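Local coordinates for protein NreA (Staphylococcus aureus subsp. aureus, PDB 6K2H) that probably senses nitrate through its GAF domain as part of a staphylococcal signalling system, and is seen here as a variant mutated in the nitrate-binding site, at residues Tyr33-Lys37 with Pro38-Ile42; Leu84-Gly87 with Pro88-Ile92. The protein carries 1 engineered substitution. All blocks are in the same frame, centred on the assembly; numbering follows the deposited sequence.

Contact 1 (Tyr33-Lys37 with Pro38-Ile42); sequences YESNK and PSSPI
Ser40 reaches back across the loop to the backbone of Ser35. Ser40 CB sits 3.1 Å from Lys37 O and is also close to Ser35 O. Beyond CB, OG lies anti to the backbone N of its own residue (chi1 174°), which places it beside the backbone N of Ser35. Ser40 OG accepts the N-H of Ser35 N at 2.9 Å, with 162° at the hydrogen. Ser40 OG also donates to Pro41 O at 2.8 Å, in the carbonyl plane and on a lone pair. Pro41 O has a second donor, Glu34 N, at 2.9 Å and almost straight. The carbonyl is therefore gripped by one backbone N-H and one hydroxyl.

This is the connection of a beta hairpin between strand 42-48 and its neighbour 27-33. Tyr33 and Ile42 form an antiparallel non-hydrogen-bonded pair at its base, and a type I beta turn, Lys37 to Ser40, makes the far end. Ser40 N closes that turn on Lys37 O.

Ile42 CG1 lies over one face of the Tyr33 ring, a CH-pi contact 4.0 Å from the centroid. Ser40 O comes to the ring edge, 3.6 Å from Tyr33 CD1. Tyr33 and Ile42 also touch Met71 of helix 65-73. Glu34 OE1 lies 3.4 Å from Pro41 CG.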
# COMPACT_ATOMS: atom_id res chain seq x y z
N TYR A 33 6.07 -7.58 -7.09
CA TYR A 33 7.43 -7.64 -7.65
C TYR A 33 7.48 -6.99 -9.06
O TYR A 33 6.54 -7.09 -9.83
CB TYR A 33 7.95 -9.10 -7.74
CG TYR A 33 8.34 -9.60 -6.38
CD1 TYR A 33 9.52 -9.18 -5.78
CD2 TYR A 33 7.55 -10.49 -5.70
CE1 TYR A 33 9.85 -9.62 -4.50
CE2 TYR A 33 7.88 -10.90 -4.40
CZ TYR A 33 9.06 -10.49 -3.86
OH TYR A 33 9.39 -10.93 -2.61
N GLU A 34 8.56 -6.25 -9.30
CA GLU A 34 8.84 -5.58 -10.57
C GLU A 34 8.98 -6.52 -11.74
O GLU A 34 8.48 -6.27 -12.83
CB GLU A 34 10.12 -4.73 -10.45
CG GLU A 34 10.34 -3.88 -11.69
CD GLU A 34 11.53 -2.99 -11.57
OE1 GLU A 34 12.59 -3.49 -11.09
OE2 GLU A 34 11.40 -1.84 -12.05
N SER A 35 9.59 -7.66 -11.51
CA SER A 35 9.66 -8.69 -12.54
C SER A 35 9.71 -10.08 -11.92
O SER A 35 9.84 -10.25 -10.69
CB SER A 35 10.95 -8.47 -13.32
OG SER A 35 12.07 -8.60 -12.41
N ASN A 36 9.75 -11.07 -12.80
CA ASN A 36 9.89 -12.48 -12.40
C ASN A 36 11.31 -12.95 -12.17
O ASN A 36 11.55 -14.16 -11.97
CB ASN A 36 9.14 -13.41 -13.38
CG ASN A 36 9.66 -13.37 -14.80
OD1 ASN A 36 8.93 -13.77 -15.70
ND2 ASN A 36 10.88 -12.89 -15.02
N LYS A 37 12.24 -11.99 -12.10
CA LYS A 37 13.65 -12.28 -11.85
C LYS A 37 13.92 -12.45 -10.36
O LYS A 37 13.32 -11.75 -9.50
CB LYS A 37 14.53 -11.17 -12.42
CG LYS A 37 14.27 -10.86 -13.89
CD LYS A 37 14.97 -9.57 -14.35
CE LYS A 37 16.44 -9.55 -13.94
NZ LYS A 37 17.27 -8.65 -14.78
N PRO A 38 14.84 -13.36 -10.01
CA PRO A 38 15.03 -13.60 -8.59
C PRO A 38 15.52 -12.39 -7.81
O PRO A 38 15.22 -12.29 -6.66
CB PRO A 38 16.10 -14.71 -8.55
CG PRO A 38 16.06 -15.33 -9.88
CD PRO A 38 15.68 -14.25 -10.84
N SER A 39 16.29 -11.49 -8.42
CA SER A 39 16.72 -10.29 -7.68
C SER A 39 15.65 -9.18 -7.63
O SER A 39 15.93 -8.04 -7.22
CB SER A 39 18.00 -9.74 -8.32
OG SER A 39 17.79 -9.54 -9.71
N SER A 40 14.41 -9.47 -8.01
CA SER A 40 13.48 -8.37 -8.32
C SER A 40 13.13 -7.56 -7.07
O SER A 40 12.90 -8.11 -6.03
CB SER A 40 12.21 -8.89 -8.97
OG SER A 40 11.27 -7.83 -9.12
N PRO A 41 13.12 -6.22 -7.18
CA PRO A 41 12.56 -5.45 -6.08
C PRO A 41 11.04 -5.45 -6.17
O PRO A 41 10.47 -6.03 -7.11
CB PRO A 41 13.09 -4.06 -6.35
CG PRO A 41 13.20 -4.00 -7.83
CD PRO A 41 13.61 -5.37 -8.27
N ILE A 42 10.45 -4.77 -5.21
CA ILE A 42 8.97 -4.53 -5.21
C ILE A 42 8.73 -3.06 -5.59
O ILE A 42 9.49 -2.16 -5.17
CB ILE A 42 8.44 -4.84 -3.83
CG1 ILE A 42 8.56 -6.36 -3.59
CG2 ILE A 42 7.01 -4.36 -3.67
CD1 ILE A 42 8.60 -6.74 -2.13

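Contact 2 (Leu84-Gly87 with Pro88-Ile92); sequences LALG and PEEKI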
# COMPACT_ATOMS: atom_id res chain seq x y z
N LEU A 84 2.42 10.51 14.84
CA LEU A 84 2.73 9.95 16.18
C LEU A 84 3.49 8.65 16.19
O LEU A 84 4.43 8.48 16.95
CB LEU A 84 1.41 9.80 16.95
CG LEU A 84 0.78 11.09 17.47
CD1 LEU A 84 -0.71 10.88 17.75
CD2 LEU A 84 1.49 11.54 18.72
N ALA A 85 3.06 7.69 15.41
CA ALA A 85 3.60 6.37 15.37
C ALA A 85 4.99 6.32 14.83
O ALA A 85 5.81 5.53 15.32
CB ALA A 85 2.73 5.37 14.57
N LEU A 86 5.26 7.13 13.84
CA LEU A 86 6.56 7.00 13.12
C LEU A 86 7.39 8.24 13.25
O LEU A 86 8.65 8.17 13.39
CB LEU A 86 6.30 6.73 11.64
CG LEU A 86 5.63 5.41 11.22
CD1 LEU A 86 5.72 5.30 9.70
CD2 LEU A 86 6.20 4.21 11.92
N GLY A 87 6.72 9.36 13.15
CA GLY A 87 7.40 10.62 12.99
C GLY A 87 8.21 10.68 11.67
O GLY A 87 8.36 9.68 10.96
N PRO A 88 8.83 11.83 11.43
CA PRO A 88 9.45 12.20 10.16
C PRO A 88 10.63 11.39 9.67
O PRO A 88 10.77 11.17 8.48
CB PRO A 88 9.83 13.66 10.38
CG PRO A 88 10.02 13.79 11.85
CD PRO A 88 9.04 12.85 12.48
N GLU A 89 11.47 10.92 10.58
CA GLU A 89 12.62 10.13 10.27
C GLU A 89 12.35 8.70 9.81
O GLU A 89 13.02 8.22 8.95
CB GLU A 89 13.51 10.05 11.57
CG GLU A 89 14.57 11.11 11.73
CD GLU A 89 15.50 10.83 12.93
OE1 GLU A 89 14.99 10.76 14.08
OE2 GLU A 89 16.74 10.67 12.73
N GLU A 90 11.41 7.98 10.45
CA GLU A 90 11.07 6.61 10.07
C GLU A 90 10.33 6.53 8.76
O GLU A 90 10.33 5.50 8.12
CB GLU A 90 10.16 5.96 11.14
CG GLU A 90 10.90 5.75 12.43
CD GLU A 90 10.12 4.96 13.48
OE1 GLU A 90 10.18 5.41 14.63
OE2 GLU A 90 9.47 3.94 13.15
N LYS A 91 9.69 7.63 8.38
CA LYS A 91 8.94 7.70 7.08
C LYS A 91 9.77 7.37 5.92
O LYS A 91 9.27 6.92 4.91
CB LYS A 91 8.33 9.11 6.82
CG LYS A 91 7.21 9.37 7.73
CD LYS A 91 6.89 10.85 7.81
CE LYS A 91 5.60 11.22 7.18
NZ LYS A 91 5.36 12.68 7.41
N ILE A 92 11.07 7.66 6.00
CA ILE A 92 11.93 7.33 4.93
C ILE A 92 11.99 5.80 4.66
O ILE A 92 12.22 5.44 3.53
CB ILE A 92 13.30 8.04 5.10
CG1 ILE A 92 13.97 8.29 3.77
CG2 ILE A 92 14.19 7.25 6.02
CD1 ILE A 92 15.21 9.16 3.87
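Leu86 and Glu90 both carry CG anti to their own carbonyl carbon, with chi1 of -66° and -67°. Their side chains meet at about a right angle. Leu86 CB and Glu90 CB are 4.0 Å apart. Further out, Leu86 CD2 lies 3.5 Å from Glu90 OE2. Extended beyond CG, the Glu90 chain runs along the backbone of Leu86. Glu90 CG passes 3.4 Å from Leu86 O. Glu90 OE1 comes equally near that oxygen, but both are acceptors and no bond joins them.

The stretch links helix 82-85 and the weakly bonded helix about 87-90, on the surface of the GAF domain. Gly87 makes the change of direction between them with a positive phi of 63°. The carbonyl oxygen of Gly87 lies near both Lys91 and Glu90. Lys91 packs its aliphatic part there, with Lys91 CG 3.4 Å from Gly87 O and CD a little further off. Glu90 N is 3.5 Å from Gly87 O. Leu86 also touches Ile79 of strand 77-79 and Leu97 of helix 96-99, while Lys91 rests on Leu98.

From the N terminus, the chain passes through helix 10-23 and strand 27-33 before reaching contact 1. That contact closes the loop to strand 42-48, the next strand of the antiparallel sheet. Helix 65-73 follows, and its side chains meet the base of this hairpin. The chain then forms strand 77-79, at the other end of the five-strand order from 42-48, and helix 82-85. Contact 2 comes next, at the bend into the weakly bonded helix about 87-90. It rests on strand 77-79 and helix 96-99. The two contacts lie in series, neither nested nor crossed. The centres of contact 1 and contact 2 are about 27 Å apart, and they do not touch.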